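Local coordinates for protein mannan endo-1,4-beta-mannosidase (Mytilus edulis, PDB 2C0H) that hydrolyses internal beta-1,4-mannosidic linkages in the backbones of mannans, galactomannans and glucomannans, cutting the chains at random, at residues R63-I68 with I292-Q297; I19-A24 with L106-L111; S174-F179 with S242-V247; L127-R132 with H194-Q199. The protein carries 3 engineered substitutions. All coordinates share one frame; numbering follows the deposited sequence.

Interaction 1 of 4, residues R63-I68 with I292-Q297; sequences RVWLHI and IGEFNQ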
# COMPACT_ATOMS: atom_id res chain seq x y z
N ARG A 63 -1.19 4.43 -6.89
CA ARG A 63 -1.70 4.15 -5.53
C ARG A 63 -2.60 5.32 -5.11
O ARG A 63 -2.21 6.49 -5.16
CB ARG A 63 -0.54 3.94 -4.56
CG ARG A 63 -0.87 3.73 -3.08
CD ARG A 63 0.41 3.31 -2.30
NE ARG A 63 0.24 3.04 -0.86
CZ ARG A 63 0.68 3.78 0.15
NH1 ARG A 63 1.34 4.91 -0.05
NH2 ARG A 63 0.47 3.38 1.39
N VAL A 64 -3.81 4.99 -4.67
CA VAL A 64 -4.78 5.99 -4.24
C VAL A 64 -5.38 5.62 -2.89
O VAL A 64 -5.63 4.46 -2.64
CB VAL A 64 -5.89 6.18 -5.30
CG1 VAL A 64 -6.76 4.96 -5.42
CG2 VAL A 64 -6.74 7.39 -5.00
N TRP A 65 -5.58 6.61 -2.02
CA TRP A 65 -6.12 6.37 -0.67
C TRP A 65 -7.65 6.51 -0.66
O TRP A 65 -8.21 7.44 -1.25
CB TRP A 65 -5.48 7.33 0.34
CG TRP A 65 -3.99 7.15 0.59
CD1 TRP A 65 -3.11 6.35 -0.10
CD2 TRP A 65 -3.22 7.80 1.59
NE1 TRP A 65 -1.85 6.47 0.42
CE2 TRP A 65 -1.88 7.37 1.45
CE3 TRP A 65 -3.53 8.74 2.59
CZ2 TRP A 65 -0.86 7.83 2.30
CZ3 TRP A 65 -2.51 9.19 3.42
CH2 TRP A 65 -1.20 8.73 3.27
N LEU A 66 -8.32 5.58 0.04
CA LEU A 66 -9.77 5.45 0.01
C LEU A 66 -10.44 5.97 1.31
O LEU A 66 -10.82 7.14 1.39
CB LEU A 66 -10.15 3.99 -0.31
CG LEU A 66 -11.63 3.74 -0.66
CD1 LEU A 66 -12.03 4.33 -1.99
CD2 LEU A 66 -11.92 2.25 -0.70
N HIS A 67 -10.55 5.15 2.36
CA HIS A 67 -11.27 5.59 3.58
C HIS A 67 -10.49 6.54 4.48
O HIS A 67 -11.08 7.47 5.04
CB HIS A 67 -11.71 4.42 4.46
CG HIS A 67 -12.40 3.31 3.74
ND1 HIS A 67 -13.48 3.51 2.91
CD2 HIS A 67 -12.23 1.97 3.82
CE1 HIS A 67 -13.92 2.34 2.47
NE2 HIS A 67 -13.17 1.39 3.01
N ILE A 68 -9.18 6.27 4.64
CA ILE A 68 -8.24 7.03 5.47
C ILE A 68 -8.50 6.85 6.97
O ILE A 68 -7.91 5.96 7.59
CB ILE A 68 -8.13 8.49 4.98
CG1 ILE A 68 -7.75 8.46 3.48
CG2 ILE A 68 -7.10 9.24 5.81
CD1 ILE A 68 -7.28 9.78 2.87
N ILE A 292 9.06 -0.64 -3.50
CA ILE A 292 9.42 0.57 -2.77
C ILE A 292 8.28 1.58 -3.03
O ILE A 292 8.21 2.19 -4.10
CB ILE A 292 10.81 1.08 -3.18
CG1 ILE A 292 11.89 0.00 -2.94
CG2 ILE A 292 11.15 2.35 -2.40
CD1 ILE A 292 13.26 0.34 -3.54
N GLY A 293 7.37 1.70 -2.06
CA GLY A 293 6.06 2.29 -2.27
C GLY A 293 5.94 3.78 -2.07
O GLY A 293 4.92 4.34 -2.42
N GLU A 294 6.98 4.39 -1.50
CA GLU A 294 7.08 5.86 -1.40
C GLU A 294 8.55 6.25 -1.37
O GLU A 294 9.33 5.65 -0.62
CB GLU A 294 6.45 6.40 -0.11
CG GLU A 294 4.94 6.24 0.03
CD GLU A 294 4.37 6.92 1.27
OE1 GLU A 294 5.11 7.67 1.95
OE2 GLU A 294 3.17 6.70 1.57
N PHE A 295 8.92 7.24 -2.18
CA PHE A 295 10.25 7.84 -2.15
C PHE A 295 10.17 9.07 -3.04
O PHE A 295 9.24 9.19 -3.84
CB PHE A 295 11.33 6.89 -2.68
CG PHE A 295 11.16 6.53 -4.13
CD1 PHE A 295 11.88 7.20 -5.14
CD2 PHE A 295 10.29 5.52 -4.52
CE1 PHE A 295 11.72 6.86 -6.45
CE2 PHE A 295 10.12 5.19 -5.84
CZ PHE A 295 10.83 5.85 -6.83
N ASN A 296 11.18 9.94 -2.95
CA ASN A 296 11.35 10.99 -3.97
C ASN A 296 12.76 11.55 -3.94
O ASN A 296 13.53 11.33 -3.01
CB ASN A 296 10.29 12.11 -3.85
CG ASN A 296 10.22 12.73 -2.47
OD1 ASN A 296 11.23 13.14 -1.88
ND2 ASN A 296 9.00 12.83 -1.94
N GLN A 297 13.10 12.24 -5.02
CA GLN A 297 14.43 12.82 -5.20
C GLN A 297 14.72 13.89 -4.15
O GLN A 297 15.86 14.05 -3.71
CB GLN A 297 14.49 13.40 -6.60
CG GLN A 297 15.78 13.98 -7.02
CD GLN A 297 15.67 14.60 -8.39
OE1 GLN A 297 15.19 13.97 -9.35
NE2 GLN A 297 16.07 15.85 -8.48
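R63 and E294 meet through a buried salt bridge that links two strands whose axes come within 10.3 Å at their closest and are inclined at 56°. The charged hydrogen bond runs from R63 NH1 to E294 OE2 over 3.0 Å. It is moderately bent, at 148° N-H...O, and enters the anti lone pair of the oxygen, on the side away from OE1. OE2 lies close to the guanidinium plane, yet the carboxylate is rotated 51° against it. R63 reaches this far because its chain is extended from CG to NE, with CG anti to the backbone N.

Both strands belong to the (beta/alpha)8 barrel of glycosyl hydrolase family 5. E294, probably the catalytic nucleophile, as in relatives of this family, lies on strand 290-294, and W65 is probably a substrate-binding residue. Further polar partners surround the pair: Y265 OH bonds to E294 OE1, N25 OD1 accepts from R63 NH1, and D159 and N162 share R63 NH2.

Among the aromatic contacts, W65 CZ2 approaches E294 OE2 at 4.2 Å, with the oxygen near the indole plane and at its edge. The same indole places NE1 3.5 Å above one face of the R63 guanidinium, toward its rim, which would restrict rotation of that group on this side.

Interaction 2 of 4, residues I19-A24 with L106-L111; sequences IFLSGA and LIFFTL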
# COMPACT_ATOMS: atom_id res chain seq x y z
N ILE A 19 6.89 -8.78 -14.75
CA ILE A 19 6.64 -7.32 -14.85
C ILE A 19 7.24 -6.57 -13.66
O ILE A 19 7.63 -7.15 -12.65
CB ILE A 19 5.13 -6.99 -15.01
CG1 ILE A 19 4.32 -7.38 -13.75
CG2 ILE A 19 4.58 -7.63 -16.31
CD1 ILE A 19 4.27 -6.28 -12.70
N PHE A 20 7.32 -5.25 -13.80
CA PHE A 20 7.74 -4.35 -12.75
C PHE A 20 6.71 -3.24 -12.67
O PHE A 20 6.34 -2.69 -13.72
CB PHE A 20 9.10 -3.75 -13.13
CG PHE A 20 9.67 -2.80 -12.10
CD1 PHE A 20 10.45 -3.26 -11.03
CD2 PHE A 20 9.46 -1.44 -12.24
CE1 PHE A 20 11.00 -2.37 -10.10
CE2 PHE A 20 10.01 -0.54 -11.30
CZ PHE A 20 10.76 -1.00 -10.24
N LEU A 21 6.24 -2.92 -11.45
CA LEU A 21 5.28 -1.84 -11.24
C LEU A 21 5.99 -0.49 -11.11
O LEU A 21 6.74 -0.29 -10.20
CB LEU A 21 4.44 -2.10 -9.99
CG LEU A 21 3.57 -3.36 -10.06
CD1 LEU A 21 2.90 -3.62 -8.72
CD2 LEU A 21 2.54 -3.24 -11.16
N SER A 22 5.71 0.42 -12.03
CA SER A 22 6.36 1.73 -12.04
C SER A 22 5.28 2.80 -12.04
O SER A 22 4.41 2.81 -12.90
CB SER A 22 7.14 1.86 -13.33
OG SER A 22 7.74 3.14 -13.42
N GLY A 23 5.35 3.75 -11.12
CA GLY A 23 4.33 4.79 -11.12
C GLY A 23 4.43 5.72 -9.95
O GLY A 23 5.52 6.04 -9.50
N ALA A 24 3.26 6.12 -9.44
CA ALA A 24 3.19 7.15 -8.44
C ALA A 24 2.01 6.98 -7.52
O ALA A 24 1.01 6.36 -7.86
CB ALA A 24 3.12 8.50 -9.11
N LEU A 106 -2.81 0.19 -13.83
CA LEU A 106 -3.36 -0.57 -12.70
C LEU A 106 -3.50 0.32 -11.46
O LEU A 106 -2.57 1.05 -11.09
CB LEU A 106 -2.45 -1.74 -12.35
CG LEU A 106 -2.32 -2.85 -13.38
CD1 LEU A 106 -1.16 -3.76 -12.99
CD2 LEU A 106 -3.62 -3.67 -13.49
N ILE A 107 -4.62 0.18 -10.77
CA ILE A 107 -4.88 0.95 -9.57
C ILE A 107 -4.75 0.10 -8.30
O ILE A 107 -5.29 -1.02 -8.23
CB ILE A 107 -6.33 1.57 -9.62
CG1 ILE A 107 -6.54 2.40 -10.90
CG2 ILE A 107 -6.66 2.37 -8.38
CD1 ILE A 107 -5.52 3.51 -11.12
N PHE A 108 -4.08 0.65 -7.30
CA PHE A 108 -4.00 0.05 -5.96
C PHE A 108 -4.70 0.97 -4.97
O PHE A 108 -4.28 2.11 -4.79
CB PHE A 108 -2.54 -0.20 -5.57
CG PHE A 108 -1.89 -1.24 -6.43
CD1 PHE A 108 -1.86 -2.57 -6.03
CD2 PHE A 108 -1.37 -0.90 -7.67
CE1 PHE A 108 -1.30 -3.53 -6.83
CE2 PHE A 108 -0.82 -1.89 -8.49
CZ PHE A 108 -0.76 -3.19 -8.05
N PHE A 109 -5.77 0.49 -4.34
CA PHE A 109 -6.52 1.26 -3.36
C PHE A 109 -5.99 1.01 -1.93
O PHE A 109 -5.86 -0.14 -1.49
CB PHE A 109 -8.01 0.91 -3.41
CG PHE A 109 -8.74 1.39 -4.64
CD1 PHE A 109 -9.08 2.73 -4.78
CD2 PHE A 109 -9.17 0.50 -5.61
CE1 PHE A 109 -9.79 3.18 -5.87
CE2 PHE A 109 -9.87 0.95 -6.72
CZ PHE A 109 -10.19 2.29 -6.85
N THR A 110 -5.69 2.07 -1.19
CA THR A 110 -5.23 1.97 0.20
C THR A 110 -6.40 2.27 1.14
O THR A 110 -6.97 3.35 1.10
CB THR A 110 -4.08 2.95 0.50
OG1 THR A 110 -3.03 2.72 -0.44
CG2 THR A 110 -3.52 2.75 1.86
N LEU A 111 -6.75 1.32 1.99
CA LEU A 111 -7.97 1.44 2.78
C LEU A 111 -7.85 2.49 3.91
O LEU A 111 -8.67 3.41 3.95
CB LEU A 111 -8.35 0.07 3.38
CG LEU A 111 -8.68 -1.02 2.36
CD1 LEU A 111 -8.95 -2.30 3.15
CD2 LEU A 111 -9.83 -0.68 1.45
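L21 carries the whole contact with the strand at 106-111, touching L106 with one methyl and F108 with the other. Its CB points toward that strand, from a CA that lies 8.9 Å from the CA of L106. At CG the chain stands anti to the carbonyl carbon, beside the backbone N (chi1 -63°), and here it forks. CD1 prolongs the line from CA (chi2 173°) and ends obliquely against the F108 ring, 3.7 Å from F108 CZ and 4.1 Å from F108 CE2. The side branch turns to the other partner, L21 CD2 lying 4.2 Å from L106 CD1, and the two leucines cross at about a right angle. Across these two segments CD1 makes the closer approach. No hydrogen bond joins the segments, and the contact is purely dispersive.

The two strands are not neighbours: strand 61-68 runs between them and pairs with both, and L21 also rests on its S61. W321 of strand 319-322, which pairs with strand 17-25 on its other side, touches this leucine and sets its ring against F108 with planes about 45° apart. On strand 106-113 the alternation is plain. L106 and F108 turn to L21, whereas I107 and F109 pack against helix 89-102. Strands that skip one neighbour yet meet by their side chains, with helices covering the outer surface, are characteristic of the hydrophobic interior of a TIM barrel.

Interaction 3 of 4, residues S174-F179 with S242-V247; sequences SSEPCF and SDHCLV. With SO4 (sulfate ion), chain B.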
# COMPACT_ATOMS: atom_id res chain seq x y z
N SER A 174 8.77 -8.82 24.48
CA SER A 174 7.82 -9.92 24.28
C SER A 174 8.53 -11.26 24.27
O SER A 174 9.68 -11.36 23.84
CB SER A 174 7.07 -9.73 22.95
OG SER A 174 6.20 -10.83 22.68
N SER A 175 7.82 -12.29 24.74
CA SER A 175 8.28 -13.68 24.62
C SER A 175 8.20 -14.20 23.18
O SER A 175 8.93 -15.13 22.81
CB SER A 175 7.45 -14.59 25.54
OG SER A 175 7.59 -14.20 26.89
N GLU A 176 7.32 -13.60 22.38
CA GLU A 176 7.27 -13.84 20.94
C GLU A 176 8.15 -12.79 20.28
O GLU A 176 7.84 -11.61 20.33
CB GLU A 176 5.83 -13.73 20.42
CG GLU A 176 5.69 -13.88 18.89
CD GLU A 176 6.09 -15.26 18.39
OE1 GLU A 176 5.63 -16.26 18.98
OE2 GLU A 176 6.86 -15.34 17.41
N PRO A 177 9.27 -13.22 19.66
CA PRO A 177 10.20 -12.27 19.05
C PRO A 177 9.59 -11.27 18.07
O PRO A 177 9.99 -10.11 18.09
CB PRO A 177 11.20 -13.18 18.33
CG PRO A 177 11.19 -14.43 19.09
CD PRO A 177 9.76 -14.61 19.54
N CYS A 178 8.65 -11.70 17.24
CA CYS A 178 8.10 -10.80 16.21
C CYS A 178 7.20 -9.70 16.79
O CYS A 178 6.94 -8.72 16.10
CB CYS A 178 7.38 -11.58 15.11
SG CYS A 178 6.01 -12.61 15.66
N PHE A 179 6.74 -9.86 18.03
CA PHE A 179 5.97 -8.80 18.71
C PHE A 179 6.84 -7.87 19.57
O PHE A 179 6.33 -6.90 20.13
CB PHE A 179 4.86 -9.37 19.60
CG PHE A 179 3.85 -10.22 18.86
CD1 PHE A 179 3.53 -9.98 17.53
CD2 PHE A 179 3.20 -11.25 19.53
CE1 PHE A 179 2.59 -10.78 16.88
CE2 PHE A 179 2.26 -12.03 18.89
CZ PHE A 179 1.96 -11.81 17.57
N SER A 242 5.29 -10.79 8.32
CA SER A 242 5.56 -12.14 7.81
C SER A 242 4.33 -12.99 8.04
O SER A 242 3.52 -12.68 8.90
CB SER A 242 6.77 -12.77 8.51
OG SER A 242 6.51 -13.10 9.87
N ASP A 243 4.20 -14.08 7.28
CA ASP A 243 3.08 -15.01 7.46
C ASP A 243 3.01 -15.47 8.92
O ASP A 243 1.92 -15.48 9.52
CB ASP A 243 3.24 -16.24 6.56
CG ASP A 243 3.15 -15.92 5.07
OD1 ASP A 243 2.91 -14.75 4.70
OD2 ASP A 243 3.31 -16.86 4.26
N HIS A 244 4.15 -15.87 9.47
CA HIS A 244 4.22 -16.35 10.86
C HIS A 244 3.69 -15.33 11.88
O HIS A 244 2.88 -15.69 12.75
CB HIS A 244 5.65 -16.75 11.25
CG HIS A 244 5.75 -17.32 12.63
ND1 HIS A 244 5.47 -18.65 12.90
CD2 HIS A 244 6.07 -16.75 13.81
CE1 HIS A 244 5.62 -18.86 14.20
NE2 HIS A 244 5.98 -17.73 14.77
N CYS A 245 4.12 -14.08 11.76
CA CYS A 245 3.68 -13.03 12.67
C CYS A 245 2.18 -12.72 12.53
O CYS A 245 1.48 -12.61 13.53
CB CYS A 245 4.48 -11.76 12.43
SG CYS A 245 4.12 -10.42 13.57
N LEU A 246 1.70 -12.57 11.30
CA LEU A 246 0.28 -12.22 11.08
C LEU A 246 -0.66 -13.31 11.55
O LEU A 246 -1.72 -13.03 12.12
CB LEU A 246 -0.01 -11.88 9.61
CG LEU A 246 0.66 -10.62 9.08
CD1 LEU A 246 0.29 -10.44 7.64
CD2 LEU A 246 0.30 -9.39 9.90
N VAL A 247 -0.28 -14.56 11.30
CA VAL A 247 -1.15 -15.68 11.71
C VAL A 247 -1.09 -15.84 13.23
O VAL A 247 -2.13 -16.12 13.86
CB VAL A 247 -0.80 -16.97 10.94
CG1 VAL A 247 -1.69 -18.13 11.40
CG2 VAL A 247 -0.98 -16.76 9.47
S SO4 B . 7.22 -16.42 6.73
O1 SO4 B . 6.54 -15.38 5.97
O2 SO4 B . 6.54 -16.61 8.02
O3 SO4 B . 8.61 -16.08 7.03
O4 SO4 B . 7.18 -17.69 5.99
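C178 and C245 bring their sulfurs to 3.6 Å (SG to SG) without being joined: a disulfide has been inferred for this pair, but in this crystal it is absent. C178 SG occupies the crowded position between backbone N and carbonyl carbon (chi1 59°), which turns it toward helix 243-250, where C245 CB is almost as near as C245 SG. Sulfur also meets an aromatic ring here. C245 SG lies 3.7 Å from F179 CE1 and 4.8 Å from the centroid of the F179 ring, in an oblique direction 68° off the normal. One face of that ring is shared by E176 CG, 3.6 Å above the plane, and C178 SG, both displaced toward the rim. With an alanine at F179, C245 SG would probably lose its aromatic neighbour and the E176 chain the ring it packs against.

At the outer margin E176 OE2 stands near the imidazole plane of H244, 3.7 Å from H244 NE2, too far for a firm bond. The loop is braced from within: E176 O accepts from S174 OG and from F179 N, which come from opposite faces of its carbonyl plane.

The other segment opens helix 243-250. S242 OG, the N-cap, accepts a nearly straight bond from C245 N (165°), while a sulfate ion, probably from the crystallisation liquor, takes bonds from D243 N to O1 and from H244 N to O2. K287 gives the ion a further bond. First-turn amides of a capped helix gripping an oxyanion in this way form a classic helix N-terminal anion site.

Interaction 4 of 4, residues L127-R132 with H194-Q199; sequences LMVDTR and HLYSAQ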
# COMPACT_ATOMS: atom_id res chain seq x y z
N LEU A 127 -12.18 -0.03 15.10
CA LEU A 127 -11.91 -1.19 14.25
C LEU A 127 -10.58 -1.86 14.64
O LEU A 127 -10.40 -3.06 14.50
CB LEU A 127 -11.88 -0.77 12.77
CG LEU A 127 -13.08 -0.03 12.18
CD1 LEU A 127 -12.91 0.25 10.69
CD2 LEU A 127 -14.37 -0.79 12.41
N MET A 128 -9.64 -1.08 15.14
CA MET A 128 -8.35 -1.60 15.58
C MET A 128 -8.41 -2.36 16.91
O MET A 128 -7.74 -3.38 17.09
CB MET A 128 -7.33 -0.45 15.65
CG MET A 128 -5.93 -0.84 16.08
SD MET A 128 -5.07 -1.88 14.90
CE MET A 128 -4.70 -0.67 13.64
N VAL A 129 -9.20 -1.89 17.87
CA VAL A 129 -9.15 -2.47 19.21
C VAL A 129 -10.33 -3.38 19.56
O VAL A 129 -10.22 -4.11 20.55
CB VAL A 129 -9.00 -1.39 20.31
CG1 VAL A 129 -7.77 -0.53 20.03
CG2 VAL A 129 -10.25 -0.53 20.45
N ASP A 130 -11.42 -3.31 18.80
CA ASP A 130 -12.65 -4.11 19.03
C ASP A 130 -12.90 -5.05 17.85
O ASP A 130 -13.30 -4.64 16.74
CB ASP A 130 -13.85 -3.18 19.24
CG ASP A 130 -15.12 -3.92 19.66
OD1 ASP A 130 -15.37 -5.04 19.16
OD2 ASP A 130 -15.87 -3.37 20.50
N THR A 131 -12.67 -6.35 18.06
CA THR A 131 -12.81 -7.30 16.97
C THR A 131 -14.24 -7.39 16.39
O THR A 131 -14.43 -7.69 15.22
CB THR A 131 -12.34 -8.70 17.39
OG1 THR A 131 -13.03 -9.11 18.57
CG2 THR A 131 -10.83 -8.70 17.65
N ARG A 132 -15.26 -7.10 17.19
CA ARG A 132 -16.63 -7.11 16.66
C ARG A 132 -16.93 -5.93 15.74
O ARG A 132 -17.70 -6.05 14.78
CB ARG A 132 -17.64 -7.20 17.80
CG ARG A 132 -17.50 -8.50 18.60
CD ARG A 132 -18.37 -8.58 19.85
NE ARG A 132 -18.65 -7.28 20.45
CZ ARG A 132 -17.74 -6.45 20.98
NH1 ARG A 132 -16.44 -6.74 21.00
NH2 ARG A 132 -18.14 -5.29 21.48
N HIS A 194 1.42 6.47 20.97
CA HIS A 194 1.79 5.11 21.37
C HIS A 194 0.48 4.36 21.67
O HIS A 194 0.15 4.13 22.84
CB HIS A 194 2.71 5.12 22.59
CG HIS A 194 4.08 5.68 22.32
ND1 HIS A 194 5.12 5.60 23.22
CD2 HIS A 194 4.57 6.33 21.24
CE1 HIS A 194 6.19 6.18 22.71
NE2 HIS A 194 5.88 6.64 21.51
N LEU A 195 -0.24 3.99 20.62
CA LEU A 195 -1.65 3.55 20.74
C LEU A 195 -1.85 2.04 20.73
O LEU A 195 -2.63 1.53 21.53
CB LEU A 195 -2.51 4.15 19.64
CG LEU A 195 -2.43 5.66 19.45
CD1 LEU A 195 -3.41 6.10 18.37
CD2 LEU A 195 -2.68 6.36 20.75
N TYR A 196 -1.17 1.35 19.82
CA TYR A 196 -1.47 -0.06 19.51
C TYR A 196 -0.26 -0.95 19.68
O TYR A 196 0.86 -0.57 19.34
CB TYR A 196 -2.03 -0.19 18.09
CG TYR A 196 -3.16 0.78 17.82
CD1 TYR A 196 -4.30 0.79 18.62
CD2 TYR A 196 -3.08 1.71 16.80
CE1 TYR A 196 -5.33 1.69 18.40
CE2 TYR A 196 -4.10 2.61 16.58
CZ TYR A 196 -5.23 2.60 17.38
OH TYR A 196 -6.25 3.51 17.17
N SER A 197 -0.47 -2.15 20.21
CA SER A 197 0.61 -3.11 20.29
C SER A 197 0.89 -3.71 18.92
O SER A 197 0.06 -3.66 18.02
CB SER A 197 0.25 -4.23 21.26
OG SER A 197 -0.87 -4.96 20.81
N ALA A 198 2.07 -4.30 18.76
CA ALA A 198 2.40 -5.03 17.54
C ALA A 198 1.37 -6.11 17.24
O ALA A 198 0.98 -6.28 16.09
CB ALA A 198 3.79 -5.64 17.63
N GLN A 199 0.91 -6.82 18.27
CA GLN A 199 -0.12 -7.84 18.06
C GLN A 199 -1.47 -7.27 17.55
O GLN A 199 -2.14 -7.88 16.72
CB GLN A 199 -0.32 -8.66 19.33
CG GLN A 199 -1.31 -9.82 19.15
CD GLN A 199 -2.75 -9.47 19.50
OE1 GLN A 199 -3.01 -8.63 20.37
NE2 GLN A 199 -3.70 -10.13 18.84
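V129, in the last turn of helix 121-129, lies 8.1 Å from Y196 (CA to CA), which sits in the loop just before helix 198-215, so a helix end faces a loop here. M128 takes the face of the Y196 ring. Its CG sits almost over the centre, 3.4 Å from the centroid and 12° off the normal, a close CH-pi contact. SD follows over the same face at 4.6 Å from the centroid, which adds a Met-aromatic interaction. The chain starts anti to the backbone N (chi1 -179°) and then bends at both chi2 and chi3, which carries the sulfur over the ring instead of past it. On the opposite face L195 CB lies 3.6 Å above the plane, so the phenol is sandwiched. V129 CG1 comes obliquely to Y196 CE1 at 3.7 Å, the two side chains crossing at about a right angle.

Beyond the ring, Y196 OH is hydrogen-bonded to N125 ND2 and H121 NE2, both of helix 121-129. D130, just after that helix, is the N-cap of helix 131-149, accepting a weak bond from R132 N at OD1, and holds R132 in a salt bridge.

A leucine in place of Y196 would probably forfeit the flat surface beneath M128 and leave N125 and H121 without their hydroxyl partner. Apolar contacts over both faces would be expected to resist tilting of the ring, and the hydroxyl bonds its sliding; of these, the dispersion contacts of M128 and V129 and the directed bonds at the hydroxyl are what would hold the loop to helix 121-129.

In the fold
Interactions 1 and 2 lie in the barrel, their centres 9 Å apart, and share one sheet: strand 61-68 runs between strands 17-25 and 106-113, and V64 and L66 are probably hydrogen-bonded to T110 across it. Their segments alternate along the chain, and interaction 1 brings early strand 61-68 to late strand 290-294. Interactions 3 and 4 sit further out, 15 Å apart (centres), and touch where F179 packs on A198 and Q199 at the start of helix 198-215. Both are nested inside the long loop closed by interaction 1 and follow interaction 2 in series. Interaction 1 lies at the probable active site, whereas interactions 3 and 4 join peripheral loops and helices.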